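Local coordinates for protein endonuclease Bse634IR (Geobacillus stearothermophilus, PDB 3V1Z) that cleaves DNA at a degenerate recognition sequence as a type IIF restriction endonuclease, probably with the help of a divalent metal ion, at residues Gln37-Ser42 and Thr278-Ile283; Thr77-Met82 and Val195-Ser200; Thr199-Asp204 and Gly238-Pro243. The protein carries 1 engineered substitution. All coordinates share one frame; numbering follows the deposited sequence.

Contact 1: Gln37-Ser42 and Thr278-Ile283; sequences QTPTGS and TSFEDI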
# COMPACT_ATOMS: atom_id res chain seq x y z
N GLN A 37 15.57 -8.28 31.15
CA GLN A 37 14.56 -9.24 30.68
C GLN A 37 13.93 -8.78 29.36
O GLN A 37 13.75 -7.58 29.14
CB GLN A 37 13.47 -9.48 31.73
CG GLN A 37 13.93 -10.11 33.06
CD GLN A 37 14.40 -11.56 32.95
OE1 GLN A 37 14.73 -12.06 31.87
NE2 GLN A 37 14.44 -12.25 34.09
N THR A 38 13.61 -9.74 28.50
CA THR A 38 12.91 -9.48 27.24
C THR A 38 11.46 -9.07 27.52
O THR A 38 10.92 -9.42 28.58
CB THR A 38 12.97 -10.70 26.28
OG1 THR A 38 12.65 -11.90 27.00
CG2 THR A 38 14.35 -10.84 25.67
N PRO A 39 10.82 -8.32 26.59
CA PRO A 39 9.48 -7.76 26.81
C PRO A 39 8.40 -8.81 27.09
O PRO A 39 8.49 -9.93 26.58
CB PRO A 39 9.18 -7.02 25.50
CG PRO A 39 10.49 -6.80 24.85
CD PRO A 39 11.34 -7.97 25.25
N THR A 40 7.41 -8.43 27.89
CA THR A 40 6.31 -9.32 28.29
C THR A 40 4.98 -8.57 28.33
O THR A 40 4.96 -7.34 28.34
CB THR A 40 6.55 -9.93 29.70
OG1 THR A 40 6.75 -8.87 30.65
CG2 THR A 40 7.76 -10.87 29.71
N GLY A 41 3.88 -9.32 28.36
CA GLY A 41 2.55 -8.74 28.49
C GLY A 41 1.99 -8.23 27.17
O GLY A 41 2.19 -8.85 26.12
N SER A 42 1.28 -7.10 27.25
CA SER A 42 0.66 -6.46 26.08
C SER A 42 1.71 -5.83 25.16
O SER A 42 2.60 -5.12 25.61
CB SER A 42 -0.35 -5.41 26.53
OG SER A 42 -0.82 -4.63 25.43
N THR A 278 -2.32 -9.21 20.50
CA THR A 278 -2.54 -8.39 21.70
C THR A 278 -1.37 -8.55 22.67
O THR A 278 -0.86 -7.56 23.21
CB THR A 278 -3.88 -8.78 22.40
OG1 THR A 278 -4.95 -8.74 21.45
CG2 THR A 278 -4.19 -7.83 23.55
N SER A 279 -0.95 -9.79 22.90
CA SER A 279 0.13 -10.09 23.84
C SER A 279 1.25 -10.90 23.20
O SER A 279 1.12 -11.36 22.06
CB SER A 279 -0.42 -10.82 25.07
OG SER A 279 -0.84 -12.13 24.73
N PHE A 280 2.34 -11.08 23.93
CA PHE A 280 3.46 -11.90 23.46
C PHE A 280 3.08 -13.37 23.36
O PHE A 280 3.57 -14.08 22.49
CB PHE A 280 4.70 -11.69 24.34
CG PHE A 280 5.43 -10.43 24.01
CD1 PHE A 280 6.54 -10.46 23.17
CD2 PHE A 280 5.01 -9.20 24.53
CE1 PHE A 280 7.22 -9.29 22.85
CE2 PHE A 280 5.69 -8.02 24.21
CZ PHE A 280 6.79 -8.07 23.37
N GLU A 281 2.18 -13.81 24.24
CA GLU A 281 1.56 -15.13 24.16
C GLU A 281 0.86 -15.35 22.82
O GLU A 281 0.79 -16.48 22.33
CB GLU A 281 0.55 -15.32 25.30
CG GLU A 281 1.17 -15.58 26.66
CD GLU A 281 1.50 -14.30 27.45
OE1 GLU A 281 1.43 -13.18 26.88
OE2 GLU A 281 1.84 -14.43 28.64
N ASP A 282 0.33 -14.28 22.23
CA ASP A 282 -0.34 -14.37 20.93
C ASP A 282 0.63 -14.66 19.78
O ASP A 282 0.26 -15.32 18.80
CB ASP A 282 -1.18 -13.13 20.65
CG ASP A 282 -2.45 -13.08 21.48
OD1 ASP A 282 -2.98 -11.97 21.71
OD2 ASP A 282 -2.93 -14.14 21.91
N ILE A 283 1.87 -14.17 19.89
CA ILE A 283 2.91 -14.50 18.91
C ILE A 283 3.12 -16.03 18.87
O ILE A 283 3.14 -16.62 17.79
CB ILE A 283 4.24 -13.76 19.20
CG1 ILE A 283 4.02 -12.24 19.25
CG2 ILE A 283 5.31 -14.10 18.15
CD1 ILE A 283 5.13 -11.47 19.94
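Gly-41 O takes one hydrogen bond, from Phe-280 N, and is surrounded by carbon atoms of Ser-279 and Phe-280. That bond spans 3.1 Å from Phe-280 N to Gly-41 O, close to head-on to the carbonyl (164° at the oxygen). Ser-279 CA adds a CA-H...O contact to Gly-41 O at 3.3 Å, and the CB of the same serine leans on this oxygen as well. The aromatic ring is a further neighbour: Phe-280 CD2 lies 3.3 Å from Gly-41 O, which sits at the ring edge and in its plane, where the slightly positive C-H rim can face it. With CG held next to the backbone N (chi1 -79°), the ring edge comes round to the oxygen that the N-H already holds. One residue further on, Ser-42 CA approaches Thr-278 O at 3.4 Å, and Ser-42 and Ser-279 form a single beta bridge. This short backbone match joins two helix starts: Ser-42 is the N-cap residue before helix 43-60, and 278-283 runs into the first turn of helix 280-291. Near that second start, Asp-282 folds back so that its OD1 accepts from Ser-279 N at 3.2 Å, met from above the carboxylate plane, and more weakly from Thr-278 N. Ser-279 OG reaches Glu-281 OE1 in another weak bond. On the apolar side Pro-39 lies slantwise to Phe-280, with Pro-39 CB 3.4 Å from Phe-280 CZ. Pro-39 O stands 3.8 Å above the ring plane, over its centre, so one face is met by a carbonyl while the edge is met by another. The buried ring also packs on Ile-43 and Asn-46 of helix 43-60 and on Met-82 and Gln-86 of helix 68-93. Asn-46 ND2 in turn hydrogen-bonds Thr-40 O and Ser-42 O.

Contact 2: Thr77-Met82 and Val195-Ser200; sequences TWFEVM and VGLKTS. With nucleotides of chain C.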
# COMPACT_ATOMS: atom_id res chain seq x y z
N THR A 77 10.08 -0.85 13.65
CA THR A 77 11.26 -1.63 14.03
C THR A 77 11.10 -2.34 15.38
O THR A 77 11.52 -3.49 15.54
CB THR A 77 12.53 -0.74 14.05
OG1 THR A 77 12.86 -0.34 12.72
CG2 THR A 77 13.72 -1.48 14.64
N TRP A 78 10.50 -1.65 16.35
CA TRP A 78 10.28 -2.24 17.66
C TRP A 78 9.44 -3.52 17.55
O TRP A 78 9.87 -4.58 18.00
CB TRP A 78 9.62 -1.25 18.63
CG TRP A 78 10.49 -0.10 19.03
CD1 TRP A 78 11.85 -0.06 19.07
CD2 TRP A 78 10.04 1.18 19.49
NE1 TRP A 78 12.29 1.17 19.51
CE2 TRP A 78 11.19 1.95 19.78
CE3 TRP A 78 8.77 1.76 19.68
CZ2 TRP A 78 11.12 3.27 20.25
CZ3 TRP A 78 8.70 3.08 20.14
CH2 TRP A 78 9.87 3.82 20.42
N PHE A 79 8.26 -3.40 16.94
CA PHE A 79 7.36 -4.53 16.69
C PHE A 79 8.08 -5.69 15.97
O PHE A 79 7.98 -6.83 16.40
CB PHE A 79 6.14 -4.03 15.89
CG PHE A 79 5.00 -5.02 15.82
CD1 PHE A 79 4.36 -5.46 16.98
CD2 PHE A 79 4.54 -5.46 14.59
CE1 PHE A 79 3.29 -6.37 16.90
CE2 PHE A 79 3.48 -6.36 14.50
CZ PHE A 79 2.85 -6.81 15.66
N GLU A 80 8.84 -5.39 14.91
CA GLU A 80 9.56 -6.43 14.18
C GLU A 80 10.59 -7.16 15.04
O GLU A 80 10.71 -8.38 14.98
CB GLU A 80 10.19 -5.88 12.90
CG GLU A 80 9.18 -5.48 11.84
CD GLU A 80 9.67 -4.35 10.93
OE1 GLU A 80 10.90 -4.24 10.71
OE2 GLU A 80 8.82 -3.58 10.44
N VAL A 81 11.33 -6.40 15.85
CA VAL A 81 12.34 -6.97 16.74
C VAL A 81 11.69 -7.78 17.87
O VAL A 81 12.15 -8.87 18.20
CB VAL A 81 13.32 -5.89 17.27
CG1 VAL A 81 14.27 -6.48 18.31
CG2 VAL A 81 14.13 -5.29 16.13
N MET A 82 10.60 -7.26 18.45
CA MET A 82 9.84 -8.00 19.45
C MET A 82 9.41 -9.36 18.89
O MET A 82 9.54 -10.38 19.57
CB MET A 82 8.61 -7.21 19.91
CG MET A 82 8.90 -6.07 20.90
SD MET A 82 7.42 -5.06 21.15
CE MET A 82 8.10 -3.71 22.12
N VAL A 195 5.25 -13.84 6.76
CA VAL A 195 4.30 -13.01 7.52
C VAL A 195 4.62 -11.53 7.32
O VAL A 195 5.80 -11.13 7.33
CB VAL A 195 4.27 -13.35 9.05
CG1 VAL A 195 3.12 -12.65 9.74
CG2 VAL A 195 4.17 -14.86 9.29
N GLY A 196 3.57 -10.75 7.09
CA GLY A 196 3.66 -9.30 7.08
C GLY A 196 3.23 -8.74 8.42
O GLY A 196 2.13 -9.05 8.92
N LEU A 197 4.09 -7.91 9.00
CA LEU A 197 3.92 -7.41 10.36
C LEU A 197 3.61 -5.92 10.37
O LEU A 197 4.39 -5.11 9.86
CB LEU A 197 5.19 -7.70 11.17
CG LEU A 197 5.62 -9.17 11.32
CD1 LEU A 197 7.01 -9.25 11.93
CD2 LEU A 197 4.61 -9.96 12.15
N LYS A 198 2.47 -5.56 10.96
CA LYS A 198 2.05 -4.16 11.00
C LYS A 198 1.56 -3.75 12.38
O LYS A 198 0.72 -4.42 12.96
CB LYS A 198 0.97 -3.90 9.95
CG LYS A 198 1.53 -3.61 8.56
CD LYS A 198 0.61 -4.13 7.49
CE LYS A 198 0.72 -3.33 6.20
NZ LYS A 198 2.11 -3.27 5.68
N THR A 199 2.09 -2.65 12.90
CA THR A 199 1.62 -2.14 14.19
C THR A 199 0.15 -1.73 14.11
O THR A 199 -0.61 -1.92 15.06
CB THR A 199 2.46 -0.96 14.71
OG1 THR A 199 2.35 0.15 13.81
CG2 THR A 199 3.93 -1.35 14.85
N SER A 200 -0.25 -1.20 12.96
CA SER A 200 -1.64 -0.84 12.72
C SER A 200 -1.96 -1.05 11.25
O SER A 200 -1.04 -1.21 10.43
CB SER A 200 -1.90 0.62 13.11
OG SER A 200 -1.28 1.51 12.20
P DC C 7 4.53 -0.92 10.19
OP1 DC C 7 4.38 -1.78 11.39
OP2 DC C 7 3.96 -1.30 8.88
O5' DC C 7 4.00 0.53 10.56
C5' DC C 7 4.52 1.24 11.70
C4' DC C 7 3.86 2.60 11.72
O4' DC C 7 4.31 3.34 10.56
C3' DC C 7 2.33 2.53 11.64
O3' DC C 7 1.72 3.52 12.43
C2' DC C 7 2.04 2.88 10.20
C1' DC C 7 3.18 3.86 9.90
N1 DC C 7 3.37 4.00 8.43
C2 DC C 7 3.35 5.28 7.86
O2 DC C 7 3.21 6.28 8.59
N3 DC C 7 3.51 5.39 6.51
C4 DC C 7 3.67 4.30 5.76
N4 DC C 7 3.81 4.46 4.45
C5 DC C 7 3.68 2.99 6.32
C6 DC C 7 3.53 2.89 7.65
P DG C 8 1.60 3.45 14.02
OP1 DG C 8 2.56 2.48 14.60
OP2 DG C 8 0.15 3.35 14.32
O5' DG C 8 2.23 4.88 14.35
C5' DG C 8 1.51 5.88 14.96
C4' DG C 8 1.57 7.18 14.17
O4' DG C 8 1.58 6.99 12.72
C3' DG C 8 0.32 7.95 14.48
O3' DG C 8 0.64 9.30 14.76
C2' DG C 8 -0.57 7.75 13.25
C1' DG C 8 0.47 7.64 12.14
N9 DG C 8 0.01 6.84 11.01
C8 DG C 8 -0.53 5.58 11.05
N7 DG C 8 -0.85 5.11 9.88
C5 DG C 8 -0.50 6.12 9.00
C6 DG C 8 -0.61 6.20 7.58
O6 DG C 8 -1.06 5.33 6.81
N1 DG C 8 -0.14 7.42 7.08
C2 DG C 8 0.37 8.44 7.86
N2 DG C 8 0.79 9.55 7.23
N3 DG C 8 0.48 8.38 9.18
C4 DG C 8 0.03 7.20 9.68
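Phe-79 of helix 77-82 pushes its ring against the end of strand 195-198, where it meets Leu-197, Lys-198 and Thr-199. With CG anti to the backbone N (chi1 -167°), the side chain reaches out to the strand: Phe-79 CE2 comes within 4.0 Å of Leu-197 CB and 3.7 Å of Lys-198 O. Thr-199 CA lies over one ring face, while Thr-199 CG2 touches Phe-79 CB at 3.6 Å. Leu-197 CD1 meets the aliphatic Glu-80 CG at 4.4 Å. Helix and strand axes approach to 8.6 Å at 135°, a helix packed on the central sheet of a PD-(D/E)XK nuclease. Leu-197 is a calcium ligand seen in a crystal structure of this protein, probably through its main-chain oxygen, though none is bound to this chain; its N bonds Asp-146 OD2 of the same site. Just beyond, Thr-199 N donates to DC7 OP1 of chain C over 2.9 Å, and Ser-200 OG bonds DG8 OP2 of chain C at 3.2 Å. No hydrogen bond links helix to strand here; apolar packing joins the two and leaves the polar groups of Thr-199 and Ser-200 to hold the DNA phosphates beside the metal site.

Contact 3: Thr199-Asp204 and Gly238-Pro243; sequences TSLRPD and GASSEP. With nucleotides of chain C; nucleotides of chain B.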
# COMPACT_ATOMS: atom_id res chain seq x y z
N THR A 199 2.09 -2.65 12.90
CA THR A 199 1.62 -2.14 14.19
C THR A 199 0.15 -1.73 14.11
O THR A 199 -0.61 -1.92 15.06
CB THR A 199 2.46 -0.96 14.71
OG1 THR A 199 2.35 0.15 13.81
CG2 THR A 199 3.93 -1.35 14.85
N SER A 200 -0.25 -1.20 12.96
CA SER A 200 -1.64 -0.84 12.72
C SER A 200 -1.96 -1.05 11.25
O SER A 200 -1.04 -1.21 10.43
CB SER A 200 -1.90 0.62 13.11
OG SER A 200 -1.28 1.51 12.20
N LEU A 201 -3.25 -1.04 10.93
CA LEU A 201 -3.69 -1.14 9.54
C LEU A 201 -4.44 0.10 9.08
O LEU A 201 -4.99 0.85 9.89
CB LEU A 201 -4.56 -2.39 9.34
CG LEU A 201 -3.95 -3.78 9.52
CD1 LEU A 201 -5.03 -4.82 9.36
CD2 LEU A 201 -2.83 -4.02 8.51
N ARG A 202 -4.41 0.34 7.77
CA ARG A 202 -5.27 1.32 7.11
C ARG A 202 -5.87 0.63 5.89
O ARG A 202 -5.25 -0.30 5.36
CB ARG A 202 -4.47 2.55 6.67
CG ARG A 202 -3.92 3.43 7.79
CD ARG A 202 -5.01 4.13 8.57
NE ARG A 202 -4.45 4.96 9.63
CZ ARG A 202 -4.16 4.53 10.86
NH1 ARG A 202 -4.39 3.26 11.20
NH2 ARG A 202 -3.66 5.36 11.76
N PRO A 203 -7.07 1.07 5.44
CA PRO A 203 -7.70 0.53 4.22
C PRO A 203 -6.77 0.53 3.00
O PRO A 203 -6.84 -0.39 2.17
CB PRO A 203 -8.90 1.46 3.99
CG PRO A 203 -9.25 1.93 5.36
CD PRO A 203 -7.94 2.08 6.08
N ASP A 204 -5.89 1.53 2.89
CA ASP A 204 -4.89 1.52 1.82
C ASP A 204 -3.74 0.56 2.13
O ASP A 204 -3.40 -0.29 1.30
CB ASP A 204 -4.40 2.95 1.45
CG ASP A 204 -3.59 3.62 2.56
OD1 ASP A 204 -3.97 3.55 3.75
OD2 ASP A 204 -2.57 4.26 2.23
N GLY A 238 -0.92 -12.23 7.67
CA GLY A 238 -0.78 -10.88 8.20
C GLY A 238 -0.81 -10.92 9.71
O GLY A 238 -1.33 -11.86 10.30
N ALA A 239 -0.25 -9.89 10.34
CA ALA A 239 -0.31 -9.76 11.79
C ALA A 239 -0.27 -8.30 12.22
O ALA A 239 0.67 -7.58 11.87
CB ALA A 239 0.83 -10.55 12.47
N SER A 240 -1.30 -7.89 12.96
CA SER A 240 -1.41 -6.53 13.48
C SER A 240 -1.18 -6.52 15.00
O SER A 240 -1.34 -7.55 15.65
CB SER A 240 -2.79 -5.94 13.10
OG SER A 240 -2.93 -4.57 13.45
N SER A 241 -0.80 -5.37 15.56
CA SER A 241 -0.73 -5.22 17.02
C SER A 241 -2.01 -4.62 17.59
O SER A 241 -2.18 -4.55 18.82
CB SER A 241 0.49 -4.40 17.44
OG SER A 241 0.29 -3.01 17.24
N GLU A 242 -2.91 -4.20 16.70
CA GLU A 242 -4.18 -3.58 17.07
C GLU A 242 -5.33 -4.56 16.79
O GLU A 242 -5.13 -5.56 16.11
CB GLU A 242 -4.40 -2.28 16.27
CG GLU A 242 -3.42 -1.16 16.61
CD GLU A 242 -3.84 0.21 16.10
OE1 GLU A 242 -4.59 0.29 15.10
OE2 GLU A 242 -3.41 1.22 16.70
N PRO A 243 -6.53 -4.28 17.33
CA PRO A 243 -7.67 -5.09 16.91
C PRO A 243 -7.85 -5.04 15.39
O PRO A 243 -7.57 -4.02 14.75
CB PRO A 243 -8.85 -4.41 17.61
CG PRO A 243 -8.24 -3.79 18.82
CD PRO A 243 -6.92 -3.28 18.34
P DG C 8 1.60 3.45 14.02
OP1 DG C 8 2.56 2.48 14.60
OP2 DG C 8 0.15 3.35 14.32
O5' DG C 8 2.23 4.88 14.35
C5' DG C 8 1.51 5.88 14.96
C4' DG C 8 1.57 7.18 14.17
O4' DG C 8 1.58 6.99 12.72
C3' DG C 8 0.32 7.95 14.48
O3' DG C 8 0.64 9.30 14.76
C2' DG C 8 -0.57 7.75 13.25
C1' DG C 8 0.47 7.64 12.14
N9 DG C 8 0.01 6.84 11.01
C8 DG C 8 -0.53 5.58 11.05
N7 DG C 8 -0.85 5.11 9.88
C5 DG C 8 -0.50 6.12 9.00
C6 DG C 8 -0.61 6.20 7.58
O6 DG C 8 -1.06 5.33 6.81
N1 DG C 8 -0.14 7.42 7.08
C2 DG C 8 0.37 8.44 7.86
N2 DG C 8 0.79 9.55 7.23
N3 DG C 8 0.48 8.38 9.18
C4 DG C 8 0.03 7.20 9.68
P DC C 7 4.53 -0.92 10.19
OP1 DC C 7 4.38 -1.78 11.39
OP2 DC C 7 3.96 -1.30 8.88
O5' DC C 7 4.00 0.53 10.56
C5' DC C 7 4.52 1.24 11.70
C4' DC C 7 3.86 2.60 11.72
O4' DC C 7 4.31 3.34 10.56
C3' DC C 7 2.33 2.53 11.64
O3' DC C 7 1.72 3.52 12.43
C2' DC C 7 2.04 2.88 10.20
C1' DC C 7 3.18 3.86 9.90
N1 DC C 7 3.37 4.00 8.43
C2 DC C 7 3.35 5.28 7.86
O2 DC C 7 3.21 6.28 8.59
N3 DC C 7 3.51 5.39 6.51
C4 DC C 7 3.67 4.30 5.76
N4 DC C 7 3.81 4.46 4.45
C5 DC C 7 3.68 2.99 6.32
C6 DC C 7 3.53 2.89 7.65
P DC B 6 -5.98 6.70 -2.39
OP1 DC B 6 -5.91 6.93 -3.84
OP2 DC B 6 -5.31 5.54 -1.78
O5' DC B 6 -5.41 8.01 -1.67
C5' DC B 6 -6.01 9.30 -1.82
C4' DC B 6 -5.49 10.27 -0.76
O4' DC B 6 -6.00 9.90 0.54
C3' DC B 6 -3.98 10.27 -0.56
O3' DC B 6 -3.40 11.12 -1.51
C2' DC B 6 -3.83 10.84 0.84
C1' DC B 6 -5.08 10.33 1.54
N1 DC B 6 -4.81 9.20 2.51
C2 DC B 6 -4.52 9.48 3.85
O2 DC B 6 -4.46 10.65 4.25
N3 DC B 6 -4.28 8.44 4.70
C4 DC B 6 -4.34 7.19 4.26
N4 DC B 6 -4.10 6.20 5.14
C5 DC B 6 -4.65 6.88 2.90
C6 DC B 6 -4.87 7.90 2.07
O HOH W 1 -5.28 -1.06 12.78
O HOH W 2 -4.52 2.83 14.17
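Thr-199 lies opposite Ser-241, CA to CA 4.8 Å, where the chain leaves the C-terminal ends of the parallel neighbours 191-198 and 235-240. The Thr-199 carbonyl is the anchor: Ser-241 OG donates to Thr-199 O over 2.6 Å, in the carbonyl plane on a lone pair, while Ser-241 N adds a weak bond to it. At chi1 77° the Ser-241 hydroxyl sits over its own backbone, which brings OG to the Thr-199 carbonyl. Ser-240 OG accepts from Glu-242 N at 3.3 Å, an ST turn that carries the chain from the strand into the following loop. Glu-242 then runs extended across the contact, its CG 3.3 Å from Thr-199 O and its OE1 3.4 Å from Ser-200 CB. Water carries the rest: one water accepts from Leu-201 N and lies by Glu-242 OE1, and a second bridges Arg-202 NH1 to that carboxylate oxygen. Arg-202 and Asp-204 belong to an Arg-Pro-Asp-Arg sequence, and their contacts with bases are consistent with the role of this sequence in reading CCGG in related enzymes. Arg-202 NH1 donates to Leu-201 O over 2.8 Å, nearly in the guanidinium plane, which helps fix the rotation of the group. One guanidinium face has DG8 N7 of chain C 3.2 Å above its plane, offset toward the rim, and Arg-202 NE donates to O6 of a further guanine. Asp-204 OD1 accepts from DC6 N4 of chain B at 3.0 Å; OD2 takes another cytosine N4 and, weakly, Gln-208 NE2 of the second subunit. Ser-200 OG, besides its phosphate, is paired with Arg-205 NH2.

Contact 2 is buried throughout, close to the centre of the chain; contact 3 is also mostly buried, and both reach the DNA, contact 2 at the backbone phosphates and contact 3 at phosphates and bases. Contact 1 lies further out and is partly exposed. Contacts 2 and 3 share Thr-199 and Ser-200 and the paired strands 191-198 and 235-240, joined by backbone bonds between Gly-196, Lys-198 and Ala-239. Phe-79 CE1 also packs on Ser-241 CB. Contact 1 meets contact 2 through Phe-280 on Met-82, so the helix of contact 2, 68-93, backs the Phe-280 ring. Their chemistry differs: backbone bridging around one aromatic ring in contact 1, apolar packing in contact 2, and hydroxyl, water and charged groups in contact 3.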